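Local structure of CocE/NonD family hydrolase (Staphylococcus aureus subsp. aureus COL, 3III) at residues I26-V31 and P98-T103; T174-A179 and V253-I258; H332-V337 and G344-A349; N445-G450 and E517-N522; H461-Q466 and H478-K483. The protein belongs to the CocE/NonD hydrolases, relatives of X-Pro dipeptidyl-peptidases with an alpha/beta-hydrolase domain, and probably cleaves ester or amide bonds with a serine nucleophile in an unidentified substrate. All coordinates share one frame; numbering follows the deposited sequence.

Contact 1 (I26-V31 and P98-T103); sequences IVVDSV and PTSSFT
The ring of F102 carries I26 CD1 over one face, 4.0 Å from the ring centroid and 18° off its normal, a CH-pi contact in which the two side chains meet tip to tip. D29 OD1 lies near the plane of the same ring, at its edge by CD2, while V28 CG2 approaches CD2 obliquely at 4.0 Å. A second flat group, the D29 carboxylate, is gripped by S101. The backbone N of S101 reaches OD1 at 3.0 Å and OD2 at 3.2 Å, both on the syn side, the second bond being the more bent (139° against 164°). S101 OG donates to D29 OD1 at 2.7 Å from above the carboxylate plane, on the face opposite to S101 N. Aspartate suits this place because its two oxygens can take both the N-H and the hydroxyl of S101. Strand 22-30 is one of the two edge strands of the large mixed sheet, and here the loop 98-103 runs nearly antiparallel beside its end without pairing backbones. The loop makes a type I turn from S100 to T103, inside which S100 OG accepts from F102 N as an ST turn; D109 also bonds that hydroxyl. Small S100 admits V28 CG1 to within 3.6 Å of its CB. Ahead of the turn, V31 CG2 rests on T99 C at 3.4 Å, and V31 CG1 meets P98 CB.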
# COMPACT_ATOMS: atom_id res chain seq x y z
N ILE A 26 -22.37 -20.15 -16.88
CA ILE A 26 -22.49 -20.18 -15.44
C ILE A 26 -23.48 -19.12 -14.98
O ILE A 26 -23.88 -18.25 -15.76
CB ILE A 26 -21.11 -19.98 -14.78
CG1 ILE A 26 -20.65 -18.55 -14.96
CG2 ILE A 26 -20.10 -20.98 -15.38
CD1 ILE A 26 -19.55 -18.08 -13.97
N VAL A 27 -23.88 -19.23 -13.72
CA VAL A 27 -24.73 -18.25 -13.04
C VAL A 27 -23.95 -17.80 -11.78
O VAL A 27 -23.62 -18.64 -10.93
CB VAL A 27 -26.10 -18.86 -12.67
CG1 VAL A 27 -26.98 -17.92 -11.87
CG2 VAL A 27 -26.87 -19.36 -13.94
N VAL A 28 -23.74 -16.50 -11.65
CA VAL A 28 -22.88 -15.89 -10.61
C VAL A 28 -23.79 -15.32 -9.54
O VAL A 28 -24.81 -14.73 -9.86
CB VAL A 28 -21.93 -14.77 -11.22
CG1 VAL A 28 -21.17 -13.95 -10.08
CG2 VAL A 28 -20.94 -15.39 -12.19
N ASP A 29 -23.39 -15.49 -8.28
CA ASP A 29 -24.08 -14.89 -7.14
C ASP A 29 -23.60 -13.44 -7.00
O ASP A 29 -22.77 -13.13 -6.18
CB ASP A 29 -23.82 -15.68 -5.86
CG ASP A 29 -22.31 -16.00 -5.63
OD1 ASP A 29 -21.51 -16.21 -6.55
OD2 ASP A 29 -21.91 -15.99 -4.51
N SER A 30 -24.10 -12.56 -7.86
CA SER A 30 -23.66 -11.17 -7.82
C SER A 30 -24.17 -10.50 -6.53
O SER A 30 -25.30 -10.69 -6.14
CB SER A 30 -24.17 -10.38 -9.04
OG SER A 30 -23.90 -8.99 -8.85
N VAL A 31 -23.30 -9.73 -5.90
CA VAL A 31 -23.59 -8.94 -4.69
C VAL A 31 -24.61 -7.81 -4.98
O VAL A 31 -25.40 -7.44 -4.13
CB VAL A 31 -22.19 -8.40 -4.15
CG1 VAL A 31 -22.30 -7.17 -3.29
CG2 VAL A 31 -21.50 -9.54 -3.43
N PRO A 98 -18.00 -7.84 0.74
CA PRO A 98 -18.99 -8.61 -0.01
C PRO A 98 -18.54 -8.87 -1.45
O PRO A 98 -18.28 -7.92 -2.19
CB PRO A 98 -20.19 -7.69 0.01
CG PRO A 98 -19.63 -6.32 0.05
CD PRO A 98 -18.41 -6.43 0.88
N THR A 99 -18.45 -10.14 -1.83
CA THR A 99 -18.11 -10.47 -3.22
C THR A 99 -18.87 -11.72 -3.63
O THR A 99 -19.38 -12.47 -2.77
CB THR A 99 -16.61 -10.69 -3.45
OG1 THR A 99 -16.25 -11.99 -2.92
CG2 THR A 99 -15.77 -9.64 -2.84
N SER A 100 -18.98 -11.93 -4.95
CA SER A 100 -19.44 -13.20 -5.44
C SER A 100 -18.40 -14.31 -5.15
O SER A 100 -17.23 -14.08 -4.88
CB SER A 100 -19.68 -13.20 -6.92
OG SER A 100 -18.47 -13.12 -7.62
N SER A 101 -18.85 -15.54 -5.29
CA SER A 101 -17.97 -16.68 -5.08
C SER A 101 -16.93 -16.86 -6.21
O SER A 101 -16.07 -17.78 -6.17
CB SER A 101 -18.84 -17.91 -4.84
OG SER A 101 -19.67 -18.15 -5.97
N PHE A 102 -16.99 -16.01 -7.24
CA PHE A 102 -16.07 -16.11 -8.40
C PHE A 102 -15.02 -14.96 -8.37
O PHE A 102 -14.53 -14.51 -9.42
CB PHE A 102 -16.88 -16.09 -9.69
CG PHE A 102 -17.67 -17.37 -9.95
CD1 PHE A 102 -17.11 -18.39 -10.68
CD2 PHE A 102 -18.93 -17.54 -9.42
CE1 PHE A 102 -17.80 -19.56 -10.90
CE2 PHE A 102 -19.63 -18.72 -9.64
CZ PHE A 102 -19.07 -19.73 -10.36
N THR A 103 -14.70 -14.50 -7.17
CA THR A 103 -13.80 -13.40 -6.93
C THR A 103 -12.67 -13.83 -5.96
O THR A 103 -12.84 -13.79 -4.76
CB THR A 103 -14.51 -12.21 -6.28
OG1 THR A 103 -15.72 -11.90 -6.99
CG2 THR A 103 -13.61 -10.99 -6.25

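Contact 2 (T174-A179 and V253-I258); sequences TQWWVA and VPLSQI
W177 and V253 make the closest contact between helix 170-179 and the loop 253-258, and it is a CH-pi interaction. V253 CG2 sits over one face of the indole, 3.3 Å from the centroid of the five-membered ring and only 9° off its normal, so that the methyl lies over the pyrrole part. The first bond of the W177 side chain points away from the loop, but the ring comes back to it. V253 CG1, anti to the backbone N (chi1 176°), turns instead to the helix backbone and lies 3.5 Å from W176 O.

Other apolar contacts gather round W176 and A179. W176 offers the edge of its six-membered ring: CE3 is met in the ring plane by I258 CD1 at 3.7 Å, the two side chains crossing at about a right angle, and obliquely by L255 CD2 at 4.0 Å. I258 CG1 also reaches A179 CB at 3.9 Å, where a small residue lets the loop come close to the helix end. P254 CD touches W177 CZ3 more distantly, at 4.3 Å.

Among the polar groups, W176 NE1 donates to G194 O, and the 3-10 turn at 255-257 bonds Q257 N to P254 O and I258 N to L255 O. In this alpha/beta-hydrolase domain, where the loop leads into strand 262-267, helix and loop are joined by shape and dispersion, one indole face and one indole edge meeting branched aliphatic groups.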
# COMPACT_ATOMS: atom_id res chain seq x y z
N THR A 174 1.48 -5.15 -9.40
CA THR A 174 1.71 -5.62 -10.77
C THR A 174 1.23 -4.61 -11.83
O THR A 174 1.71 -4.63 -12.95
CB THR A 174 1.07 -6.97 -11.04
OG1 THR A 174 -0.34 -6.95 -10.70
CG2 THR A 174 1.74 -8.09 -10.25
N GLN A 175 0.28 -3.76 -11.47
CA GLN A 175 -0.17 -2.67 -12.39
C GLN A 175 0.86 -1.58 -12.47
O GLN A 175 1.15 -1.12 -13.55
CB GLN A 175 -1.47 -2.07 -11.93
CG GLN A 175 -2.63 -3.07 -11.89
CD GLN A 175 -3.92 -2.35 -11.50
OE1 GLN A 175 -4.33 -1.42 -12.20
NE2 GLN A 175 -4.55 -2.78 -10.39
N TRP A 176 1.44 -1.15 -11.35
CA TRP A 176 2.50 -0.16 -11.45
C TRP A 176 3.59 -0.71 -12.36
O TRP A 176 4.12 -0.02 -13.23
CB TRP A 176 3.12 0.16 -10.08
CG TRP A 176 2.21 0.85 -9.08
CD1 TRP A 176 1.91 0.39 -7.82
CD2 TRP A 176 1.55 2.14 -9.20
NE1 TRP A 176 1.07 1.28 -7.18
CE2 TRP A 176 0.89 2.38 -7.98
CE3 TRP A 176 1.50 3.13 -10.21
CZ2 TRP A 176 0.12 3.53 -7.76
CZ3 TRP A 176 0.77 4.30 -9.96
CH2 TRP A 176 0.08 4.49 -8.74
N TRP A 177 3.97 -1.94 -12.11
CA TRP A 177 4.96 -2.62 -12.96
C TRP A 177 4.61 -2.63 -14.48
O TRP A 177 5.38 -2.12 -15.30
CB TRP A 177 5.29 -4.04 -12.43
CG TRP A 177 6.50 -3.99 -11.51
CD1 TRP A 177 6.52 -4.17 -10.16
CD2 TRP A 177 7.86 -3.72 -11.90
NE1 TRP A 177 7.79 -4.03 -9.70
CE2 TRP A 177 8.63 -3.75 -10.73
CE3 TRP A 177 8.48 -3.44 -13.11
CZ2 TRP A 177 10.01 -3.51 -10.75
CZ3 TRP A 177 9.84 -3.22 -13.14
CH2 TRP A 177 10.59 -3.26 -11.98
N VAL A 178 3.49 -3.23 -14.85
CA VAL A 178 3.20 -3.39 -16.31
C VAL A 178 3.00 -2.01 -16.97
O VAL A 178 3.42 -1.78 -18.11
CB VAL A 178 2.03 -4.37 -16.56
CG1 VAL A 178 0.65 -3.74 -16.24
CG2 VAL A 178 2.08 -4.91 -17.97
N ALA A 179 2.41 -1.07 -16.24
CA ALA A 179 2.18 0.27 -16.79
C ALA A 179 3.51 0.99 -17.10
O ALA A 179 3.56 1.83 -18.03
CB ALA A 179 1.29 1.14 -15.87
N VAL A 253 9.90 0.25 -9.18
CA VAL A 253 9.30 0.56 -10.47
C VAL A 253 9.77 1.96 -10.95
O VAL A 253 9.70 2.92 -10.16
CB VAL A 253 7.72 0.58 -10.38
CG1 VAL A 253 7.08 1.02 -11.75
CG2 VAL A 253 7.18 -0.79 -9.90
N PRO A 254 10.13 2.10 -12.25
CA PRO A 254 10.43 3.43 -12.85
C PRO A 254 9.12 4.15 -13.18
O PRO A 254 8.68 4.20 -14.33
CB PRO A 254 11.24 3.11 -14.11
CG PRO A 254 10.74 1.76 -14.54
CD PRO A 254 10.32 1.01 -13.24
N LEU A 255 8.55 4.75 -12.14
CA LEU A 255 7.19 5.28 -12.16
C LEU A 255 6.96 6.42 -13.18
O LEU A 255 5.87 6.55 -13.70
CB LEU A 255 6.83 5.78 -10.77
CG LEU A 255 6.65 4.68 -9.70
CD1 LEU A 255 6.55 5.33 -8.34
CD2 LEU A 255 5.40 3.86 -9.95
N SER A 256 8.00 7.22 -13.46
CA SER A 256 7.87 8.31 -14.39
C SER A 256 7.70 7.88 -15.85
O SER A 256 7.41 8.69 -16.73
CB SER A 256 9.08 9.24 -14.25
OG SER A 256 10.25 8.61 -14.69
N GLN A 257 7.93 6.62 -16.13
CA GLN A 257 7.57 6.02 -17.41
C GLN A 257 6.08 5.82 -17.60
O GLN A 257 5.61 5.57 -18.73
CB GLN A 257 8.27 4.68 -17.54
CG GLN A 257 9.83 4.82 -17.59
CD GLN A 257 10.56 3.51 -17.78
OE1 GLN A 257 9.97 2.46 -18.04
NE2 GLN A 257 11.87 3.56 -17.67
N ILE A 258 5.32 5.84 -16.51
CA ILE A 258 3.86 5.57 -16.63
C ILE A 258 3.15 6.77 -17.25
O ILE A 258 3.24 7.92 -16.74
CB ILE A 258 3.24 5.22 -15.29
CG1 ILE A 258 3.85 3.93 -14.77
CG2 ILE A 258 1.73 5.15 -15.36
CD1 ILE A 258 3.35 3.59 -13.35

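Contact 3 (H332-V337 and G344-A349); sequences HVIYEV and GEFKSA
V337 N donates to E345 O at 2.8 Å and E345 N returns a bond to V337 O, one of three reciprocal pairs that close this antiparallel hairpin. Y335 with K347, and V333 with A349, are the other hydrogen-bonded pairs; K347 N reaches Y335 O at 2.9 Å with an angle of 172°. The backbones of I334 and E336 bond instead to L292 and V294 of strand 290-295, which leaves strand 343-349 at the edge of the mixed sheet. On the Y335 side, K347 CB packs over that ring, 4.1 Å from its centroid, while the lysine's NZ goes on to a salt bridge with E404. Y335 OH is bonded to N560. On the other side, E336 CB lies over the F346 ring, 3.9 Å from the centroid. The extended E336 chain delivers its carboxylate to the backbone N of G296 and to R297, and OE2 comes 3.4 Å from the CA of G344, where glycine leaves room for it. With both oxygens engaged, this buried acid probably stays ionised.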
# COMPACT_ATOMS: atom_id res chain seq x y z
N HIS A 332 -8.72 16.10 -8.52
CA HIS A 332 -7.58 15.16 -8.65
C HIS A 332 -7.22 14.43 -7.37
O HIS A 332 -6.62 13.37 -7.41
CB HIS A 332 -6.39 15.86 -9.29
CG HIS A 332 -6.65 16.18 -10.72
ND1 HIS A 332 -6.73 15.19 -11.68
CD2 HIS A 332 -6.96 17.34 -11.34
CE1 HIS A 332 -7.11 15.74 -12.82
NE2 HIS A 332 -7.25 17.05 -12.64
N VAL A 333 -7.56 14.99 -6.22
CA VAL A 333 -7.33 14.29 -4.96
C VAL A 333 -8.58 14.37 -4.07
O VAL A 333 -9.11 15.48 -3.84
CB VAL A 333 -6.14 14.90 -4.14
CG1 VAL A 333 -5.92 14.06 -2.85
CG2 VAL A 333 -4.85 14.96 -4.96
N ILE A 334 -9.03 13.24 -3.58
CA ILE A 334 -10.09 13.20 -2.61
C ILE A 334 -9.44 12.47 -1.41
O ILE A 334 -8.89 11.38 -1.57
CB ILE A 334 -11.26 12.46 -3.16
CG1 ILE A 334 -11.99 13.26 -4.30
CG2 ILE A 334 -12.22 12.04 -2.03
CD1 ILE A 334 -13.15 12.48 -4.95
N TYR A 335 -9.54 13.06 -0.22
CA TYR A 335 -8.90 12.47 0.96
C TYR A 335 -9.72 12.59 2.21
O TYR A 335 -10.42 13.58 2.41
CB TYR A 335 -7.51 13.13 1.18
CG TYR A 335 -7.57 14.61 1.42
CD1 TYR A 335 -7.56 15.13 2.72
CD2 TYR A 335 -7.66 15.50 0.37
CE1 TYR A 335 -7.64 16.46 2.96
CE2 TYR A 335 -7.77 16.87 0.61
CZ TYR A 335 -7.72 17.35 1.91
OH TYR A 335 -7.84 18.71 2.15
N GLU A 336 -9.59 11.59 3.09
CA GLU A 336 -10.20 11.65 4.44
C GLU A 336 -9.33 12.41 5.42
O GLU A 336 -8.13 12.14 5.53
CB GLU A 336 -10.49 10.23 5.01
CG GLU A 336 -11.20 10.31 6.33
CD GLU A 336 -11.63 8.99 6.90
OE1 GLU A 336 -11.30 7.92 6.34
OE2 GLU A 336 -12.31 9.08 7.93
N VAL A 337 -9.92 13.35 6.14
CA VAL A 337 -9.30 13.90 7.34
C VAL A 337 -9.85 13.11 8.54
O VAL A 337 -11.01 13.24 8.92
CB VAL A 337 -9.62 15.37 7.51
CG1 VAL A 337 -8.86 15.94 8.75
CG2 VAL A 337 -9.15 16.16 6.24
N GLY A 344 -14.57 10.60 10.12
CA GLY A 344 -13.78 11.67 9.47
C GLY A 344 -14.56 12.37 8.39
O GLY A 344 -15.74 12.06 8.17
N GLU A 345 -13.92 13.31 7.71
CA GLU A 345 -14.57 14.12 6.71
C GLU A 345 -13.74 14.00 5.43
O GLU A 345 -12.50 14.08 5.47
CB GLU A 345 -14.59 15.57 7.23
CG GLU A 345 -14.98 16.58 6.22
CD GLU A 345 -15.02 18.05 6.75
OE1 GLU A 345 -14.48 18.39 7.84
OE2 GLU A 345 -15.59 18.85 6.00
N PHE A 346 -14.39 13.80 4.29
CA PHE A 346 -13.67 13.76 3.06
C PHE A 346 -13.63 15.16 2.43
O PHE A 346 -14.62 15.87 2.40
CB PHE A 346 -14.32 12.75 2.13
CG PHE A 346 -14.00 11.34 2.48
CD1 PHE A 346 -12.99 10.68 1.83
CD2 PHE A 346 -14.70 10.67 3.49
CE1 PHE A 346 -12.67 9.38 2.13
CE2 PHE A 346 -14.35 9.36 3.83
CZ PHE A 346 -13.32 8.70 3.14
N LYS A 347 -12.45 15.54 1.97
CA LYS A 347 -12.18 16.81 1.35
C LYS A 347 -11.52 16.57 -0.02
O LYS A 347 -11.23 15.43 -0.37
CB LYS A 347 -11.31 17.69 2.27
CG LYS A 347 -12.02 18.03 3.59
CD LYS A 347 -11.23 19.08 4.40
CE LYS A 347 -12.05 19.68 5.57
NZ LYS A 347 -11.22 20.72 6.34
N SER A 348 -11.30 17.65 -0.80
CA SER A 348 -10.66 17.49 -2.11
C SER A 348 -9.60 18.55 -2.35
O SER A 348 -9.60 19.59 -1.67
CB SER A 348 -11.70 17.56 -3.20
OG SER A 348 -12.37 18.79 -3.13
N ALA A 349 -8.65 18.24 -3.23
CA ALA A 349 -7.60 19.17 -3.64
C ALA A 349 -7.18 18.91 -5.08
O ALA A 349 -7.55 17.89 -5.66
CB ALA A 349 -6.39 19.03 -2.71
O HOH W 1 -8.05 20.40 0.46

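Contact 4 (N445-G450 and E517-N522); sequences NHIENG and EIVIGN
V519 CG1 is the centre of the tight part: it lies 3.8 Å from I447 CD1 and 3.5 Å from N449 O, beside the corner at 448 and 449. The I447 and V519 side chains run past one another head to tail, and branched chains suit both, since each offers a second methyl. I447 CG2 thus reaches N522 CA at 4.0 Å, while V519 CG2 is 4.4 Å from the CA of G450, which has no side chain, just after the corner. The loose side is wet. N449, with CG between its backbone N and carbonyl carbon (chi1 65°), brings its amide to the loop 517-522 without a direct bond. Two closely spaced, probably alternative, water positions lie 2.7 Å and 3.2 Å from N449 OD1; their further reach to I520 O and N522 O is weak, so the bridge is doubtful. R530 holds the loop more directly, bonding V519 O and G521 O. In this beta domain the corner and the loop are therefore joined mainly by a small apolar patch, with a polar edge linked at most weakly through water.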
# COMPACT_ATOMS: atom_id res chain seq x y z
N ASN A 445 -1.60 -4.37 10.37
CA ASN A 445 -2.36 -4.81 9.22
C ASN A 445 -3.77 -5.11 9.74
O ASN A 445 -4.02 -6.13 10.45
CB ASN A 445 -1.62 -6.06 8.60
CG ASN A 445 -2.28 -6.57 7.35
OD1 ASN A 445 -3.36 -6.09 6.99
ND2 ASN A 445 -1.68 -7.60 6.70
N HIS A 446 -4.72 -4.23 9.38
CA HIS A 446 -6.11 -4.26 9.90
C HIS A 446 -6.15 -4.32 11.44
O HIS A 446 -6.90 -5.08 12.01
CB HIS A 446 -6.92 -5.42 9.30
CG HIS A 446 -7.20 -5.23 7.85
ND1 HIS A 446 -6.22 -5.37 6.89
CD2 HIS A 446 -8.33 -4.87 7.19
CE1 HIS A 446 -6.74 -5.08 5.71
NE2 HIS A 446 -8.02 -4.78 5.86
N ILE A 447 -5.28 -3.55 12.08
CA ILE A 447 -5.38 -3.36 13.53
C ILE A 447 -6.25 -2.14 13.80
O ILE A 447 -6.40 -1.29 12.95
CB ILE A 447 -4.00 -3.25 14.25
CG1 ILE A 447 -3.24 -1.96 13.86
CG2 ILE A 447 -3.19 -4.54 13.98
CD1 ILE A 447 -1.87 -1.79 14.72
N GLU A 448 -6.92 -2.14 14.94
CA GLU A 448 -7.81 -1.02 15.31
C GLU A 448 -7.26 -0.17 16.45
O GLU A 448 -7.85 0.88 16.76
CB GLU A 448 -9.20 -1.55 15.65
CG GLU A 448 -9.81 -2.29 14.44
CD GLU A 448 -11.25 -2.67 14.58
OE1 GLU A 448 -11.86 -2.52 15.67
OE2 GLU A 448 -11.81 -3.15 13.54
N ASN A 449 -6.15 -0.60 17.04
CA ASN A 449 -5.45 0.21 18.10
C ASN A 449 -4.21 0.90 17.58
O ASN A 449 -3.23 1.06 18.31
CB ASN A 449 -5.08 -0.70 19.30
CG ASN A 449 -4.04 -1.77 18.94
OD1 ASN A 449 -3.93 -2.18 17.79
ND2 ASN A 449 -3.21 -2.16 19.92
N GLY A 450 -4.25 1.35 16.33
CA GLY A 450 -3.16 2.02 15.73
C GLY A 450 -3.07 3.50 16.06
O GLY A 450 -3.82 4.05 16.88
N GLU A 517 9.05 -1.58 18.36
CA GLU A 517 7.73 -1.22 17.83
C GLU A 517 6.93 -0.40 18.83
O GLU A 517 6.85 -0.74 20.00
CB GLU A 517 6.93 -2.45 17.42
CG GLU A 517 6.29 -2.30 16.05
CD GLU A 517 7.29 -2.25 14.95
OE1 GLU A 517 7.51 -1.15 14.39
OE2 GLU A 517 7.80 -3.33 14.59
N ILE A 518 6.31 0.66 18.34
CA ILE A 518 5.55 1.53 19.20
C ILE A 518 4.16 0.97 19.56
O ILE A 518 3.81 0.89 20.74
CB ILE A 518 5.52 2.94 18.62
CG1 ILE A 518 6.97 3.51 18.64
CG2 ILE A 518 4.58 3.85 19.44
CD1 ILE A 518 7.13 4.62 17.68
N VAL A 519 3.39 0.59 18.56
CA VAL A 519 2.15 -0.11 18.77
C VAL A 519 2.49 -1.58 18.75
O VAL A 519 3.19 -2.07 17.84
CB VAL A 519 1.10 0.26 17.69
CG1 VAL A 519 -0.18 -0.59 17.89
CG2 VAL A 519 0.77 1.79 17.72
N ILE A 520 2.11 -2.30 19.78
CA ILE A 520 2.50 -3.69 19.79
C ILE A 520 1.36 -4.59 19.34
O ILE A 520 0.21 -4.18 19.31
CB ILE A 520 3.09 -4.10 21.13
CG1 ILE A 520 2.01 -4.12 22.21
CG2 ILE A 520 4.25 -3.13 21.52
CD1 ILE A 520 2.63 -4.50 23.54
N GLY A 521 1.73 -5.80 18.93
CA GLY A 521 0.75 -6.84 18.61
C GLY A 521 0.21 -6.74 17.21
O GLY A 521 0.58 -5.85 16.41
N ASN A 522 -0.64 -7.67 16.88
CA ASN A 522 -1.32 -7.63 15.62
C ASN A 522 -2.77 -8.14 15.84
O ASN A 522 -3.18 -8.40 16.98
CB ASN A 522 -0.52 -8.46 14.59
CG ASN A 522 -0.53 -9.95 14.87
OD1 ASN A 522 -1.39 -10.48 15.60
ND2 ASN A 522 0.42 -10.66 14.27
O HOH W 2 -2.64 -4.49 17.47
O HOH W 3 -4.49 -5.36 17.56

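Contact 5 (H461-Q466 and H478-K483); sequences HRELDQ and HETELK
Two parts of the long connection between strands 447-458 and 490-503 of the C-terminal domain are tied here by a His-carboxylate hydrogen bond extended by a second histidine: H461 stands between H478 and E481. H461 NE2 donates to E481 OE2 at 2.6 Å, meeting it on the anti side, with the ring and carboxylate planes 62° apart. At the other nitrogen, H461 ND1 and H478 ND1 share a hydrogen bond of 3.0 Å in which either could be the donor; the rings meet rim to rim. Histidine suits the middle place because its two nitrogens serve two partners at once. R462, extended from CG to NE, sends NH1 to L482 O at 2.9 Å, on a lone pair in the carbonyl plane; L482 CB lies 3.5 Å from NH1, and CD1 sits over one guanidinium face, offset toward the rim. Waters fill the side toward E463: one accepts from H478 N, and another lies 2.7 Å from both E463 OE1 and T480 O. The E481 carboxylate thus fixes an N-H on NE2 of H461.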
# COMPACT_ATOMS: atom_id res chain seq x y z
N HIS A 461 22.03 3.97 8.05
CA HIS A 461 21.43 4.27 6.74
C HIS A 461 20.92 5.69 6.57
O HIS A 461 20.15 6.00 5.65
CB HIS A 461 20.26 3.31 6.54
CG HIS A 461 20.68 1.89 6.33
ND1 HIS A 461 20.15 1.09 5.32
CD2 HIS A 461 21.60 1.14 6.97
CE1 HIS A 461 20.72 -0.11 5.38
NE2 HIS A 461 21.61 -0.10 6.37
N ARG A 462 21.32 6.58 7.47
CA ARG A 462 20.77 7.95 7.49
C ARG A 462 21.08 8.87 6.30
O ARG A 462 20.51 9.97 6.18
CB ARG A 462 21.28 8.68 8.75
CG ARG A 462 22.77 8.94 8.74
CD ARG A 462 23.25 9.44 10.13
NE ARG A 462 24.72 9.61 10.19
CZ ARG A 462 25.60 8.63 10.36
NH1 ARG A 462 25.24 7.36 10.50
NH2 ARG A 462 26.88 8.92 10.38
N GLU A 463 22.05 8.53 5.49
CA GLU A 463 22.53 9.50 4.49
C GLU A 463 21.42 9.80 3.48
O GLU A 463 20.84 8.90 2.86
CB GLU A 463 23.76 8.95 3.72
CG GLU A 463 24.30 10.00 2.66
CD GLU A 463 25.40 9.46 1.72
OE1 GLU A 463 25.53 8.24 1.56
OE2 GLU A 463 26.09 10.28 1.08
N LEU A 464 21.11 11.09 3.34
CA LEU A 464 19.99 11.55 2.52
C LEU A 464 20.36 11.67 1.04
O LEU A 464 21.46 12.03 0.70
CB LEU A 464 19.55 12.94 3.07
CG LEU A 464 18.88 13.02 4.44
CD1 LEU A 464 18.71 14.47 4.92
CD2 LEU A 464 17.51 12.24 4.40
N ASP A 465 19.43 11.31 0.16
CA ASP A 465 19.45 11.68 -1.25
C ASP A 465 18.97 13.12 -1.29
O ASP A 465 17.78 13.43 -1.10
CB ASP A 465 18.48 10.80 -2.06
CG ASP A 465 18.60 11.02 -3.53
OD1 ASP A 465 18.68 12.19 -3.94
OD2 ASP A 465 18.62 10.00 -4.30
N GLN A 466 19.91 14.00 -1.53
CA GLN A 466 19.60 15.43 -1.47
C GLN A 466 18.61 15.82 -2.57
O GLN A 466 17.69 16.56 -2.28
CB GLN A 466 20.90 16.26 -1.54
CG GLN A 466 21.78 16.11 -0.31
CD GLN A 466 21.12 16.60 0.99
OE1 GLN A 466 20.16 17.38 0.96
NE2 GLN A 466 21.63 16.13 2.15
N HIS A 478 20.38 4.73 1.05
CA HIS A 478 20.57 3.32 1.40
C HIS A 478 21.68 2.70 0.56
O HIS A 478 21.61 1.53 0.16
CB HIS A 478 19.26 2.51 1.27
CG HIS A 478 18.20 2.91 2.27
ND1 HIS A 478 18.32 2.67 3.61
CD2 HIS A 478 17.00 3.52 2.10
CE1 HIS A 478 17.24 3.10 4.23
NE2 HIS A 478 16.43 3.64 3.34
N GLU A 479 22.72 3.49 0.29
CA GLU A 479 23.81 3.05 -0.55
C GLU A 479 24.97 2.44 0.25
O GLU A 479 25.56 1.42 -0.15
CB GLU A 479 24.34 4.23 -1.38
CG GLU A 479 25.48 3.92 -2.31
CD GLU A 479 25.75 5.11 -3.24
OE1 GLU A 479 25.77 6.27 -2.77
OE2 GLU A 479 25.86 4.90 -4.46
N THR A 480 25.35 3.10 1.33
CA THR A 480 26.39 2.55 2.17
C THR A 480 26.05 2.76 3.64
O THR A 480 25.30 3.67 3.98
CB THR A 480 27.77 3.19 1.86
OG1 THR A 480 27.61 4.60 1.86
CG2 THR A 480 28.40 2.68 0.45
N GLU A 481 26.61 1.94 4.51
CA GLU A 481 26.39 2.07 5.97
C GLU A 481 27.38 3.01 6.60
O GLU A 481 28.56 2.88 6.42
CB GLU A 481 26.40 0.68 6.69
CG GLU A 481 25.26 -0.20 6.13
CD GLU A 481 24.83 -1.42 6.93
OE1 GLU A 481 25.67 -2.07 7.59
OE2 GLU A 481 23.61 -1.76 6.81
N LEU A 482 26.89 3.96 7.36
CA LEU A 482 27.75 4.85 8.09
C LEU A 482 27.69 4.47 9.56
O LEU A 482 26.87 5.01 10.31
CB LEU A 482 27.34 6.31 7.88
CG LEU A 482 27.60 6.81 6.44
CD1 LEU A 482 27.05 8.25 6.24
CD2 LEU A 482 29.08 6.65 6.05
N LYS A 483 28.53 3.52 9.98
CA LYS A 483 28.44 3.01 11.36
C LYS A 483 28.92 4.08 12.32
O LYS A 483 29.64 5.04 11.96
CB LYS A 483 29.17 1.65 11.52
CG LYS A 483 28.50 0.42 10.74
CD LYS A 483 27.12 -0.03 11.34
CE LYS A 483 26.68 -1.43 10.85
NZ LYS A 483 25.26 -1.86 11.24
O HOH W 4 21.07 6.37 3.38
O HOH W 5 29.34 7.55 11.15
O HOH W 6 23.91 6.20 5.40
O HOH W 7 23.79 5.70 1.74
O HOH W 8 26.91 6.38 -0.16
O HOH W 9 25.77 6.22 3.41

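In the fold
Contacts 1 and 3 mark the two ends of one mixed sheet: strand 22-30 borders it on one side and strand 343-349 on the other, and the centres of the two contacts lie about 31 Å apart. Contact 2 comes between them along the chain, in the alpha/beta-hydrolase part, where helix 170-179 meets the loop before strand 262-267. Contacts 3, 4 and 5 all fall in the sequence range of the C-terminal domain, yet the hairpin of contact 3 completes the sheet of the catalytic part and so joins the two regions. Contact 5 lies within the chain between the segments of contact 4, about 28 Å from it centre to centre. Contacts 1 and 5 are farthest apart, about 49 Å between centres.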